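Local coordinates for protein RNA-dependent RNA polymerase (Qualyub virus, PDB 6DX1) that probably acts through its viral OTU domain as a cysteine protease that removes ubiquitin from conjugated proteins, at residues I8-V13 with S18-V23; R27-K32 with G135-A140; L34-P37 with F43-V46; I116-K119 with W125-Q128; N142-Q147 with D152-I157. One frame throughout, in Å; residues are numbered along the deposited sequence.

Interaction 1: residues I8-V13 with S18-V23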
# COMPACT_ATOMS: atom_id res chain seq x y z
N ILE A 8 4.35 -10.63 15.79
CA ILE A 8 4.17 -10.88 14.37
C ILE A 8 5.42 -11.56 13.84
O ILE A 8 6.53 -11.07 14.06
CB ILE A 8 3.88 -9.59 13.59
CG1 ILE A 8 2.63 -8.92 14.15
CG2 ILE A 8 3.68 -9.91 12.12
CD1 ILE A 8 2.27 -7.62 13.43
N VAL A 9 5.23 -12.66 13.11
CA VAL A 9 6.34 -13.37 12.49
C VAL A 9 6.32 -12.99 11.02
O VAL A 9 5.67 -13.64 10.20
CB VAL A 9 6.24 -14.89 12.69
CG1 VAL A 9 7.48 -15.57 12.11
CG2 VAL A 9 6.08 -15.21 14.17
N TRP A 10 7.03 -11.91 10.68
CA TRP A 10 7.15 -11.49 9.29
C TRP A 10 8.13 -12.41 8.57
O TRP A 10 9.25 -12.62 9.05
CB TRP A 10 7.63 -10.04 9.19
CG TRP A 10 6.66 -9.02 9.70
CD1 TRP A 10 6.76 -8.30 10.86
CD2 TRP A 10 5.46 -8.58 9.06
NE1 TRP A 10 5.69 -7.45 10.98
CE2 TRP A 10 4.88 -7.60 9.89
CE3 TRP A 10 4.81 -8.92 7.86
CZ2 TRP A 10 3.67 -6.96 9.57
CZ3 TRP A 10 3.62 -8.29 7.55
CH2 TRP A 10 3.07 -7.31 8.40
N GLU A 11 7.72 -12.92 7.42
CA GLU A 11 8.54 -13.82 6.62
C GLU A 11 8.93 -13.13 5.32
O GLU A 11 8.06 -12.57 4.63
CB GLU A 11 7.78 -15.11 6.32
CG GLU A 11 8.51 -16.05 5.38
CD GLU A 11 7.92 -17.44 5.38
OE1 GLU A 11 8.30 -18.25 6.25
OE2 GLU A 11 7.06 -17.70 4.51
N HIS A 12 10.22 -13.17 4.98
CA HIS A 12 10.69 -12.56 3.74
C HIS A 12 9.91 -13.07 2.53
O HIS A 12 9.69 -14.28 2.37
CB HIS A 12 12.18 -12.84 3.54
CG HIS A 12 12.74 -12.22 2.30
ND1 HIS A 12 12.94 -10.86 2.17
CD2 HIS A 12 13.13 -12.77 1.12
CE1 HIS A 12 13.43 -10.60 0.97
NE2 HIS A 12 13.56 -11.75 0.32
N VAL A 13 9.54 -12.13 1.65
CA VAL A 13 8.96 -12.45 0.35
C VAL A 13 9.93 -12.13 -0.78
O VAL A 13 10.32 -13.02 -1.55
CB VAL A 13 7.61 -11.72 0.15
CG1 VAL A 13 7.10 -11.89 -1.28
CG2 VAL A 13 6.57 -12.23 1.13
N SER A 18 7.74 -8.34 3.03
CA SER A 18 7.56 -9.51 3.90
C SER A 18 6.07 -9.72 4.16
O SER A 18 5.24 -8.84 3.88
CB SER A 18 8.35 -9.36 5.21
OG SER A 18 7.99 -8.15 5.90
N GLN A 19 5.72 -10.88 4.71
CA GLN A 19 4.30 -11.22 4.90
C GLN A 19 4.12 -12.04 6.18
O GLN A 19 5.06 -12.66 6.67
CB GLN A 19 3.74 -12.00 3.71
CG GLN A 19 4.30 -13.41 3.59
CD GLN A 19 3.85 -14.11 2.31
OE1 GLN A 19 3.06 -13.56 1.55
NE2 GLN A 19 4.36 -15.32 2.09
N ALA A 20 2.90 -12.05 6.70
CA ALA A 20 2.65 -12.73 7.96
C ALA A 20 1.18 -13.09 8.10
O ALA A 20 0.31 -12.39 7.57
CB ALA A 20 3.08 -11.86 9.15
N ASN A 21 0.91 -14.17 8.84
CA ASN A 21 -0.43 -14.42 9.37
C ASN A 21 -0.55 -13.67 10.69
O ASN A 21 0.28 -13.86 11.59
CB ASN A 21 -0.67 -15.91 9.58
CG ASN A 21 -0.70 -16.67 8.28
OD1 ASN A 21 -1.40 -16.27 7.36
ND2 ASN A 21 0.09 -17.74 8.18
N VAL A 22 -1.55 -12.80 10.80
CA VAL A 22 -1.68 -11.95 11.98
C VAL A 22 -3.17 -11.69 12.17
O VAL A 22 -3.85 -11.21 11.25
CB VAL A 22 -0.86 -10.65 11.82
CG1 VAL A 22 -1.11 -10.01 10.49
CG2 VAL A 22 -1.12 -9.67 12.99
N VAL A 23 -3.70 -12.06 13.33
CA VAL A 23 -5.14 -12.19 13.53
C VAL A 23 -5.60 -11.23 14.63
O VAL A 23 -5.20 -11.36 15.80
CB VAL A 23 -5.53 -13.63 13.88
CG1 VAL A 23 -7.05 -13.78 13.98
CG2 VAL A 23 -4.97 -14.59 12.84
O HOH W 1 3.03 -15.72 10.11
O HOH W 2 2.85 -13.90 12.28

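Interaction 2: residues R27-K32 with G135-A140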
# COMPACT_ATOMS: atom_id res chain seq x y z
N ARG A 27 -10.56 -2.85 14.69
CA ARG A 27 -11.06 -1.72 15.48
C ARG A 27 -10.35 -1.58 16.82
O ARG A 27 -10.46 -0.52 17.46
CB ARG A 27 -12.56 -1.87 15.70
CG ARG A 27 -13.42 -1.43 14.54
CD ARG A 27 -14.87 -1.85 14.74
NE ARG A 27 -15.68 -1.63 13.55
CZ ARG A 27 -15.75 -2.50 12.54
NH1 ARG A 27 -15.05 -3.63 12.58
NH2 ARG A 27 -16.51 -2.23 11.48
N GLU A 28 -9.64 -2.61 17.28
CA GLU A 28 -8.90 -2.47 18.52
C GLU A 28 -7.65 -1.60 18.34
O GLU A 28 -7.17 -1.01 19.32
CB GLU A 28 -8.55 -3.85 19.09
CG GLU A 28 -7.23 -3.93 19.87
CD GLU A 28 -7.04 -5.24 20.64
OE1 GLU A 28 -7.29 -6.33 20.07
OE2 GLU A 28 -6.63 -5.18 21.82
N PHE A 29 -7.17 -1.45 17.10
CA PHE A 29 -5.94 -0.73 16.82
C PHE A 29 -6.09 0.44 15.86
O PHE A 29 -5.18 1.27 15.79
CB PHE A 29 -4.89 -1.67 16.23
CG PHE A 29 -4.52 -2.80 17.14
CD1 PHE A 29 -3.58 -2.60 18.14
CD2 PHE A 29 -5.12 -4.04 17.02
CE1 PHE A 29 -3.25 -3.63 19.01
CE2 PHE A 29 -4.78 -5.07 17.87
CZ PHE A 29 -3.84 -4.86 18.87
N PHE A 30 -7.20 0.53 15.13
CA PHE A 30 -7.33 1.49 14.04
C PHE A 30 -8.75 2.02 13.99
O PHE A 30 -9.70 1.36 14.39
CB PHE A 30 -7.08 0.86 12.66
CG PHE A 30 -5.73 0.23 12.49
CD1 PHE A 30 -4.61 1.01 12.19
CD2 PHE A 30 -5.60 -1.15 12.52
CE1 PHE A 30 -3.38 0.41 11.96
CE2 PHE A 30 -4.37 -1.75 12.29
CZ PHE A 30 -3.26 -0.97 12.02
N ASN A 31 -8.88 3.21 13.40
CA ASN A 31 -10.15 3.70 12.86
C ASN A 31 -10.07 3.65 11.34
O ASN A 31 -9.05 4.03 10.75
CB ASN A 31 -10.43 5.13 13.33
CG ASN A 31 -10.58 5.22 14.84
OD1 ASN A 31 -11.33 4.45 15.44
ND2 ASN A 31 -9.86 6.14 15.46
N LYS A 32 -11.14 3.17 10.70
CA LYS A 32 -11.16 3.03 9.24
C LYS A 32 -11.73 4.29 8.60
O LYS A 32 -12.70 4.87 9.10
CB LYS A 32 -11.99 1.81 8.84
CG LYS A 32 -12.08 1.59 7.34
CD LYS A 32 -12.89 0.36 7.01
CE LYS A 32 -14.35 0.56 7.40
NZ LYS A 32 -15.24 -0.45 6.76
N GLY A 135 9.24 -1.27 9.33
CA GLY A 135 8.60 -0.68 10.49
C GLY A 135 7.44 -1.50 11.00
O GLY A 135 7.07 -2.55 10.47
N ASN A 136 6.86 -1.02 12.10
CA ASN A 136 5.63 -1.59 12.61
C ASN A 136 4.48 -0.66 12.24
O ASN A 136 4.65 0.38 11.60
CB ASN A 136 5.73 -1.83 14.12
CG ASN A 136 5.95 -0.56 14.91
OD1 ASN A 136 5.31 0.47 14.68
ND2 ASN A 136 6.85 -0.63 15.89
N TYR A 137 3.28 -1.05 12.65
CA TYR A 137 2.09 -0.35 12.17
C TYR A 137 2.06 1.11 12.61
O TYR A 137 1.44 1.95 11.94
CB TYR A 137 0.84 -1.08 12.63
CG TYR A 137 0.42 -0.81 14.04
CD1 TYR A 137 1.08 -1.41 15.11
CD2 TYR A 137 -0.64 0.04 14.31
CE1 TYR A 137 0.68 -1.16 16.41
CE2 TYR A 137 -1.05 0.28 15.59
CZ TYR A 137 -0.38 -0.32 16.64
OH TYR A 137 -0.80 -0.06 17.92
N LEU A 138 2.73 1.45 13.72
CA LEU A 138 2.68 2.84 14.15
C LEU A 138 3.48 3.76 13.23
O LEU A 138 3.18 4.95 13.15
CB LEU A 138 3.18 2.96 15.59
CG LEU A 138 2.27 2.31 16.63
CD1 LEU A 138 2.96 2.23 17.99
CD2 LEU A 138 0.95 3.07 16.75
N THR A 139 4.48 3.23 12.52
CA THR A 139 5.29 4.02 11.59
C THR A 139 4.95 3.71 10.14
O THR A 139 5.81 3.85 9.25
CB THR A 139 6.77 3.79 11.83
OG1 THR A 139 7.13 2.48 11.37
CG2 THR A 139 7.10 3.93 13.32
N ALA A 140 3.73 3.28 9.87
CA ALA A 140 3.38 2.80 8.54
C ALA A 140 2.17 3.55 7.99
O ALA A 140 1.37 4.14 8.73
CB ALA A 140 3.07 1.30 8.53
O HOH W 3 -3.20 1.63 17.73

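Interaction 3: residues L34-P37 with F43-V46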
# COMPACT_ATOMS: atom_id res chain seq x y z
N LEU A 34 -13.07 5.29 4.81
CA LEU A 34 -13.43 4.67 3.54
C LEU A 34 -12.90 5.48 2.36
O LEU A 34 -12.78 6.71 2.42
CB LEU A 34 -14.94 4.55 3.43
CG LEU A 34 -15.66 3.60 4.38
CD1 LEU A 34 -17.15 3.68 4.16
CD2 LEU A 34 -15.16 2.18 4.14
N THR A 35 -12.59 4.77 1.27
CA THR A 35 -12.26 5.39 -0.01
C THR A 35 -13.38 5.09 -1.00
O THR A 35 -14.13 4.13 -0.83
CB THR A 35 -10.94 4.87 -0.57
OG1 THR A 35 -11.07 3.46 -0.83
CG2 THR A 35 -9.78 5.13 0.41
N LEU A 36 -13.48 5.93 -2.02
CA LEU A 36 -14.47 5.69 -3.06
C LEU A 36 -14.21 4.32 -3.69
O LEU A 36 -13.06 4.00 -4.01
CB LEU A 36 -14.38 6.79 -4.12
CG LEU A 36 -15.63 7.00 -4.98
CD1 LEU A 36 -16.80 7.53 -4.13
CD2 LEU A 36 -15.30 7.97 -6.10
N PRO A 37 -15.24 3.48 -3.88
CA PRO A 37 -15.02 2.14 -4.44
C PRO A 37 -14.91 2.15 -5.96
O PRO A 37 -15.75 1.62 -6.70
CB PRO A 37 -16.24 1.36 -3.95
CG PRO A 37 -17.32 2.39 -3.89
CD PRO A 37 -16.63 3.66 -3.40
N PHE A 43 -4.71 4.48 -4.47
CA PHE A 43 -4.19 5.85 -4.48
C PHE A 43 -5.03 6.78 -3.62
O PHE A 43 -4.51 7.76 -3.06
CB PHE A 43 -4.12 6.34 -5.92
CG PHE A 43 -3.22 5.51 -6.79
CD1 PHE A 43 -1.84 5.59 -6.64
CD2 PHE A 43 -3.74 4.65 -7.75
CE1 PHE A 43 -0.99 4.84 -7.43
CE2 PHE A 43 -2.90 3.89 -8.55
CZ PHE A 43 -1.52 3.98 -8.39
N ARG A 44 -6.34 6.52 -3.54
CA ARG A 44 -7.21 7.31 -2.67
C ARG A 44 -6.84 7.12 -1.21
O ARG A 44 -6.86 8.08 -0.43
CB ARG A 44 -8.67 6.91 -2.89
CG ARG A 44 -9.22 7.33 -4.24
CD ARG A 44 -10.61 6.75 -4.47
NE ARG A 44 -11.08 7.22 -5.77
CZ ARG A 44 -11.52 8.45 -5.98
NH1 ARG A 44 -11.60 9.32 -4.97
NH2 ARG A 44 -11.90 8.81 -7.19
N ALA A 45 -6.50 5.89 -0.82
CA ALA A 45 -6.12 5.63 0.56
C ALA A 45 -4.81 6.33 0.90
O ALA A 45 -4.69 6.94 1.96
CB ALA A 45 -6.02 4.12 0.79
N VAL A 46 -3.83 6.24 -0.00
CA VAL A 46 -2.56 6.92 0.25
C VAL A 46 -2.75 8.43 0.26
O VAL A 46 -2.16 9.15 1.07
CB VAL A 46 -1.49 6.48 -0.76
CG1 VAL A 46 -0.18 7.25 -0.53
CG2 VAL A 46 -1.27 4.96 -0.65

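Interaction 4: residues I116-K119 with W125-Q128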
# COMPACT_ATOMS: atom_id res chain seq x y z
N ILE A 116 1.73 -1.18 4.77
CA ILE A 116 1.19 -2.48 5.16
C ILE A 116 -0.22 -2.64 4.60
O ILE A 116 -1.05 -1.74 4.72
CB ILE A 116 1.17 -2.66 6.69
CG1 ILE A 116 2.56 -2.41 7.27
CG2 ILE A 116 0.71 -4.08 7.03
CD1 ILE A 116 2.54 -2.39 8.81
N PHE A 117 -0.47 -3.80 3.97
CA PHE A 117 -1.81 -4.23 3.57
C PHE A 117 -2.31 -5.24 4.59
O PHE A 117 -1.72 -6.32 4.73
CB PHE A 117 -1.81 -4.93 2.21
CG PHE A 117 -1.37 -4.08 1.03
CD1 PHE A 117 -1.10 -2.72 1.13
CD2 PHE A 117 -1.23 -4.70 -0.22
CE1 PHE A 117 -0.70 -1.99 0.01
CE2 PHE A 117 -0.84 -3.98 -1.35
CZ PHE A 117 -0.57 -2.63 -1.24
N TRP A 118 -3.43 -4.94 5.25
CA TRP A 118 -4.01 -5.82 6.25
C TRP A 118 -5.25 -6.49 5.63
O TRP A 118 -6.24 -5.81 5.35
CB TRP A 118 -4.38 -5.04 7.50
CG TRP A 118 -3.25 -4.35 8.22
CD1 TRP A 118 -2.99 -3.00 8.27
CD2 TRP A 118 -2.26 -4.98 9.05
NE1 TRP A 118 -1.89 -2.75 9.07
CE2 TRP A 118 -1.42 -3.95 9.56
CE3 TRP A 118 -1.99 -6.31 9.40
CZ2 TRP A 118 -0.34 -4.21 10.41
CZ3 TRP A 118 -0.90 -6.57 10.25
CH2 TRP A 118 -0.10 -5.53 10.73
N LYS A 119 -5.19 -7.81 5.46
CA LYS A 119 -6.26 -8.55 4.78
C LYS A 119 -7.47 -8.72 5.69
O LYS A 119 -7.35 -9.24 6.81
CB LYS A 119 -5.74 -9.92 4.35
CG LYS A 119 -6.81 -10.81 3.70
CD LYS A 119 -6.26 -12.22 3.48
CE LYS A 119 -7.25 -13.07 2.69
NZ LYS A 119 -6.81 -14.49 2.65
N TRP A 125 -12.29 -8.73 11.21
CA TRP A 125 -11.08 -9.47 11.55
C TRP A 125 -10.06 -9.38 10.43
O TRP A 125 -10.35 -9.76 9.29
CB TRP A 125 -11.43 -10.93 11.86
CG TRP A 125 -12.06 -11.07 13.20
CD1 TRP A 125 -13.40 -11.06 13.50
CD2 TRP A 125 -11.37 -11.20 14.45
NE1 TRP A 125 -13.58 -11.19 14.86
CE2 TRP A 125 -12.35 -11.28 15.46
CE3 TRP A 125 -10.02 -11.28 14.80
CZ2 TRP A 125 -12.01 -11.43 16.80
CZ3 TRP A 125 -9.69 -11.42 16.13
CH2 TRP A 125 -10.68 -11.49 17.12
N VAL A 126 -8.87 -8.90 10.76
CA VAL A 126 -7.71 -9.04 9.89
C VAL A 126 -7.10 -10.41 10.15
O VAL A 126 -7.04 -10.87 11.29
CB VAL A 126 -6.70 -7.92 10.18
CG1 VAL A 126 -5.35 -8.24 9.53
CG2 VAL A 126 -7.23 -6.57 9.69
N THR A 127 -6.65 -11.09 9.08
CA THR A 127 -6.03 -12.40 9.23
C THR A 127 -4.63 -12.50 8.64
O THR A 127 -3.93 -13.49 8.91
CB THR A 127 -6.90 -13.49 8.59
OG1 THR A 127 -7.03 -13.26 7.18
CG2 THR A 127 -8.28 -13.54 9.26
N GLN A 128 -4.18 -11.51 7.86
CA GLN A 128 -2.86 -11.54 7.24
C GLN A 128 -2.37 -10.12 7.03
O GLN A 128 -3.16 -9.18 6.92
CB GLN A 128 -2.87 -12.24 5.87
CG GLN A 128 -3.35 -13.65 5.83
CD GLN A 128 -3.24 -14.24 4.43
OE1 GLN A 128 -2.49 -13.73 3.58
NE2 GLN A 128 -3.98 -15.31 4.18
O HOH W 4 -6.19 -15.27 5.60

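Interaction 5: residues N142-Q147 with D152-I157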
# COMPACT_ATOMS: atom_id res chain seq x y z
N ASN A 142 -1.03 2.32 6.79
CA ASN A 142 -1.81 1.10 6.99
C ASN A 142 -3.04 1.12 6.09
O ASN A 142 -3.84 2.06 6.15
CB ASN A 142 -2.25 0.97 8.45
CG ASN A 142 -1.07 0.82 9.39
OD1 ASN A 142 -0.58 -0.29 9.60
ND2 ASN A 142 -0.61 1.93 9.95
N LEU A 143 -3.21 0.07 5.28
CA LEU A 143 -4.36 -0.04 4.40
C LEU A 143 -5.17 -1.29 4.75
O LEU A 143 -4.60 -2.35 5.04
CB LEU A 143 -3.94 -0.11 2.93
CG LEU A 143 -3.14 1.05 2.34
CD1 LEU A 143 -3.19 0.97 0.82
CD2 LEU A 143 -3.66 2.39 2.81
N LEU A 144 -6.49 -1.17 4.71
CA LEU A 144 -7.35 -2.33 4.89
C LEU A 144 -7.60 -2.90 3.50
O LEU A 144 -8.16 -2.22 2.63
CB LEU A 144 -8.66 -1.97 5.58
CG LEU A 144 -9.50 -3.16 6.04
CD1 LEU A 144 -8.84 -3.86 7.23
CD2 LEU A 144 -10.93 -2.73 6.39
N HIS A 145 -7.13 -4.12 3.27
CA HIS A 145 -7.17 -4.75 1.95
C HIS A 145 -8.31 -5.76 1.97
O HIS A 145 -8.20 -6.82 2.60
CB HIS A 145 -5.83 -5.42 1.65
CG HIS A 145 -5.70 -5.91 0.25
ND1 HIS A 145 -4.68 -6.76 -0.15
CD2 HIS A 145 -6.45 -5.68 -0.86
CE1 HIS A 145 -4.81 -7.03 -1.43
NE2 HIS A 145 -5.88 -6.39 -1.89
N ILE A 146 -9.42 -5.43 1.31
CA ILE A 146 -10.60 -6.29 1.38
C ILE A 146 -10.85 -6.93 0.02
O ILE A 146 -10.01 -6.85 -0.88
CB ILE A 146 -11.83 -5.50 1.90
CG1 ILE A 146 -12.31 -4.49 0.86
CG2 ILE A 146 -11.49 -4.76 3.21
CD1 ILE A 146 -13.59 -3.77 1.30
N GLN A 147 -12.00 -7.59 -0.15
CA GLN A 147 -12.22 -8.37 -1.36
C GLN A 147 -12.19 -7.48 -2.60
O GLN A 147 -12.44 -6.27 -2.54
CB GLN A 147 -13.56 -9.11 -1.30
CG GLN A 147 -13.59 -10.25 -0.30
CD GLN A 147 -14.24 -9.84 0.99
OE1 GLN A 147 -13.93 -8.78 1.54
NE2 GLN A 147 -15.16 -10.66 1.49
N ASP A 152 -9.14 0.43 1.82
CA ASP A 152 -9.51 1.56 2.66
C ASP A 152 -8.32 1.97 3.52
O ASP A 152 -7.32 1.26 3.62
CB ASP A 152 -10.71 1.21 3.54
CG ASP A 152 -11.96 0.96 2.71
OD1 ASP A 152 -12.58 -0.12 2.87
OD2 ASP A 152 -12.33 1.85 1.91
N PHE A 153 -8.42 3.15 4.15
CA PHE A 153 -7.32 3.68 4.94
C PHE A 153 -7.55 3.39 6.42
O PHE A 153 -8.68 3.44 6.90
CB PHE A 153 -7.18 5.19 4.72
CG PHE A 153 -6.10 5.83 5.52
CD1 PHE A 153 -4.80 5.35 5.49
CD2 PHE A 153 -6.37 6.97 6.27
CE1 PHE A 153 -3.79 5.97 6.22
CE2 PHE A 153 -5.37 7.59 7.00
CZ PHE A 153 -4.08 7.09 6.98
N LEU A 154 -6.48 3.07 7.14
CA LEU A 154 -6.57 2.77 8.56
C LEU A 154 -5.71 3.76 9.33
O LEU A 154 -4.52 3.90 9.05
CB LEU A 154 -6.12 1.34 8.85
CG LEU A 154 -7.01 0.22 8.30
CD1 LEU A 154 -6.25 -1.10 8.46
CD2 LEU A 154 -8.33 0.15 9.02
N VAL A 155 -6.30 4.44 10.31
CA VAL A 155 -5.59 5.39 11.16
C VAL A 155 -5.32 4.72 12.52
O VAL A 155 -6.28 4.34 13.20
CB VAL A 155 -6.38 6.69 11.37
CG1 VAL A 155 -5.51 7.70 12.11
CG2 VAL A 155 -6.87 7.25 10.06
N PRO A 156 -4.07 4.59 12.94
CA PRO A 156 -3.80 3.99 14.25
C PRO A 156 -4.41 4.82 15.37
O PRO A 156 -4.36 6.05 15.36
CB PRO A 156 -2.27 3.99 14.33
CG PRO A 156 -1.81 4.06 12.91
CD PRO A 156 -2.83 4.91 12.20
N ILE A 157 -5.00 4.12 16.33
CA ILE A 157 -5.53 4.73 17.54
C ILE A 157 -4.36 5.14 18.42
O ILE A 157 -3.41 4.37 18.59
CB ILE A 157 -6.46 3.76 18.28
CG1 ILE A 157 -7.72 3.49 17.46
CG2 ILE A 157 -6.81 4.31 19.66
CD1 ILE A 157 -8.57 2.37 18.03
O HOH W 5 -1.94 4.33 8.66

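Interaction 1: residues I8-V13 with S18-V23
Ala20 is the point on which three residues of the incoming chain converge. Its CB takes Ile8 CG2 at 3.6 Å, Val9 O at 3.3 Å and the indole of Trp10. The last is an off-centre CH-pi contact, with Ala20 CB 4.1 Å from the centroid of the six-membered ring of Trp10 and 29° off the ring normal. Ile8 reaches the methyl with the branch that lies opposite its backbone N, and the other branch, through CD1, meets Val22 CG2. Farther on, Val13 CG2 lies across the stem of Gln19 at about a right angle, 3.5 Å from Gln19 CD.

Behind them, Glu11 and Gln19 form an antiparallel hydrogen-bonded pair: Glu11 N to Gln19 O is 2.8 Å (165° at the hydrogen), and Gln19 N returns to Glu11 O. Nearer Ile8 the chains separate and two waters bridge the gap, one only weakly at Val9 O, the other accepting from Val9 N at 2.8 Å and donating to Asn21 O. Arg131 makes a cation-pi contact with Trp10 and hydrogen-bonds Ser18 OG, tying the pair to strand 125-132. This is a beta hairpin at the sheet's margin, consistent with the N-terminal strands characteristic of nairovirus OTU domains.

Interaction 2: residues R27-K32 with G135-A140
An aromatic cluster of Phe29, Phe30 and Tyr137 joins the start of strand 30-33 to the loop leading into strand 140-146. Both phenylalanines meet the one tyrosine, at different parts of its ring. Phe29 turns its edge toward the face of Tyr137 in an offset edge-to-face pair, the centroids 6.0 Å apart and the planes at 78°; its nearest atom, CD1, stands 3.8 Å from Tyr137 OH. Phe30 works nearer the root of the tyrosine, where its CZ lies 3.6 Å from Tyr137 CD2. The planes of these two rings are also steeply inclined, at 77°, but the approach is oblique and fits neither a stack nor an edge-to-face pair.

The hydroxyl of Tyr137 is bonded to a water. Tyr137 OH donates to this water, 2.9 Å away and lying in the plane of the ring, and the same water donates to Phe29 O at 2.8 Å, so the phenol is linked to the backbone of the residue whose ring it touches.

Tyr137 itself is positioned by a short 3-10 segment. Its chi1 of 81° sets CG between the backbone N and carbonyl, aiming the ring at the two phenylalanines. Asn136 OD1 accepts from Leu138 N at 2.9 Å, which makes an Asx turn. Further rings extend the cluster: Phe24 meets Phe29, and Trp118 meets Phe30. The result is an aromatic cluster packed against one face of the central sheet of the OTU fold, bringing together parts of the chain about a hundred residues apart.

Interaction 3: residues L34-P37 with F43-V46
Thr35 and Leu36 pack against Arg44 and Ala45 by van der Waals contact, the loop lying against one side of helix 41-51. Thr35 presents carbon to the helix: its CG2 sits 3.6 Å from Ala45 N and 3.9 Å from Ala45 CB, and its CB is 3.8 Å from Arg44 CB. With chi1 at 63°, the threonine methyl is set opposite its own carbonyl carbon, while the hydroxyl is left to bond Phe151 O.

A second apolar contact involves a charged group. Leu36 crosses Arg44 at a slant, its CB lying 3.5 Å above the guanidinium plane and toward the rim. Its CD2 comes over the same group, 3.7 Å from Arg44 NH2. The arginine chain is extended from CG to NE, which carries the flat group out beneath the leucine side chain, and Arg44 CD also passes 3.7 Å from Leu36 O.

Polar contacts come from outside the two segments. Arg44 NE makes a salt bridge with Asp38 OD1, and Gln54 OE1 accepts from both Arg44 NH1 and Leu36 N, so one amide oxygen links loop and helix. Trp57 adds a cation-pi contact with Arg44, and Asp152 OD2 accepts from Thr35 N. In OTU proteases the nucleophile typically stands at the start of this helix. The chemistry thus implies a division of labour in the arginine: leucine carbon rests over its face, while the nitrogens are engaged by acceptors that would probably fix the rotation of the guanidinium group.

Interaction 4: residues I116-K119 with W125-Q128
Lys119 and the 125-128 strand are joined by two backbone bonds. Lys119 N donates to Gln128 O at 2.9 Å with 163° at the hydrogen, and Thr127 N donates to Lys119 O at 3.0 Å, aligned nearly with the carbonyl. Both acceptors also receive CA-H contacts: Val126 CA stands 3.1 Å from Lys119 O, and Trp118 CA is 3.5 Å from Gln128 O. The ammonium group of Lys119 reaches a water at 3.1 Å from NZ, which also bonds Thr127 OG1 at 2.7 Å.

Farther out comes packing. Lys119 and Gln128 lie side by side and point the same way. The lysine is extended throughout, with chi1 at 177°, and its CD passes 3.8 Å from Gln128 CD. On the buried side Val126 CG1 touches Trp118 CE3 at 3.9 Å, while both valine methyls approach Trp118 CB. Phe24 meets the indole edge-to-face.

Lys119 thus faces both Thr127 and Gln128, consistent with a classic beta bulge at Thr127-Gln128, which goes with the 115° between the axes of the two short segments. They belong to the beta hairpin of strands 114-120 and 125-132, in the middle of the mixed OTU sheet.

Interaction 5: residues N142-Q147 with D152-I157
One water is gripped by three groups of Asn142 and Leu154: it donates to Leu154 O at 2.6 Å and accepts from Asn142 N and, at 3.0 Å, from Asn142 ND2. That amide is held further by Tyr137 O, which accepts from ND2, while Trp118 NE1 donates to its OD1; bonds at both OD1 and ND2 would hold the amide's rotation. Beyond the water the backbones bond directly. Leu154 N donates to Asn142 O at 3.0 Å. Leu144 and Asp152 exchange a pair of bonds, of which Leu144 N to Asp152 O is 2.8 Å long with the donor 36° out of the carbonyl plane, whereas Asp152 N meets Leu144 O in plane.

This is the beta hairpin of strands 140-146 and 150-156 in the OTU sheet. Asp152 OD2 accepts from His150 NE2, consistent with the aspartate-histidine pair of OTU cysteine proteases.

The two faces pack differently. On one, Leu154 CD1 slants against Leu144 CB at 3.9 Å, and Pro156 CG approaches Asn142 ND2. On the other, Leu143 CD2 comes to the edge of the Phe153 ring, 4.2 Å from CD1. The phenylalanine has CG opposite its backbone N (chi1 178°), which swings CD1 to 3.5 Å from Asn142 O; Phe42 and Ala45 of helix 41-51 touch Leu143.

In the fold
Four of the contacts reach the mixed sheet; interaction 3 stands apart, joining a loop to helix 41-51. Interactions 1, 4 and 5 are antiparallel hairpin contacts, carried by backbone bonds and bridging waters, with apolar side-chain packing. The first and fourth are partly buried, the first with more exposed residues; the fifth is largely buried and about 8 Å centre to centre from both 2 and 4. Interactions 2 and 3 are buried but have no direct hydrogen bond between their segments: rings and one water serve in 2, aliphatic packing in 3. Trp118 and Asn142 tie interactions 2, 4 and 5 together, while Asp152 links 5 to 3. Interactions 1 and 3 flank the chain's centre.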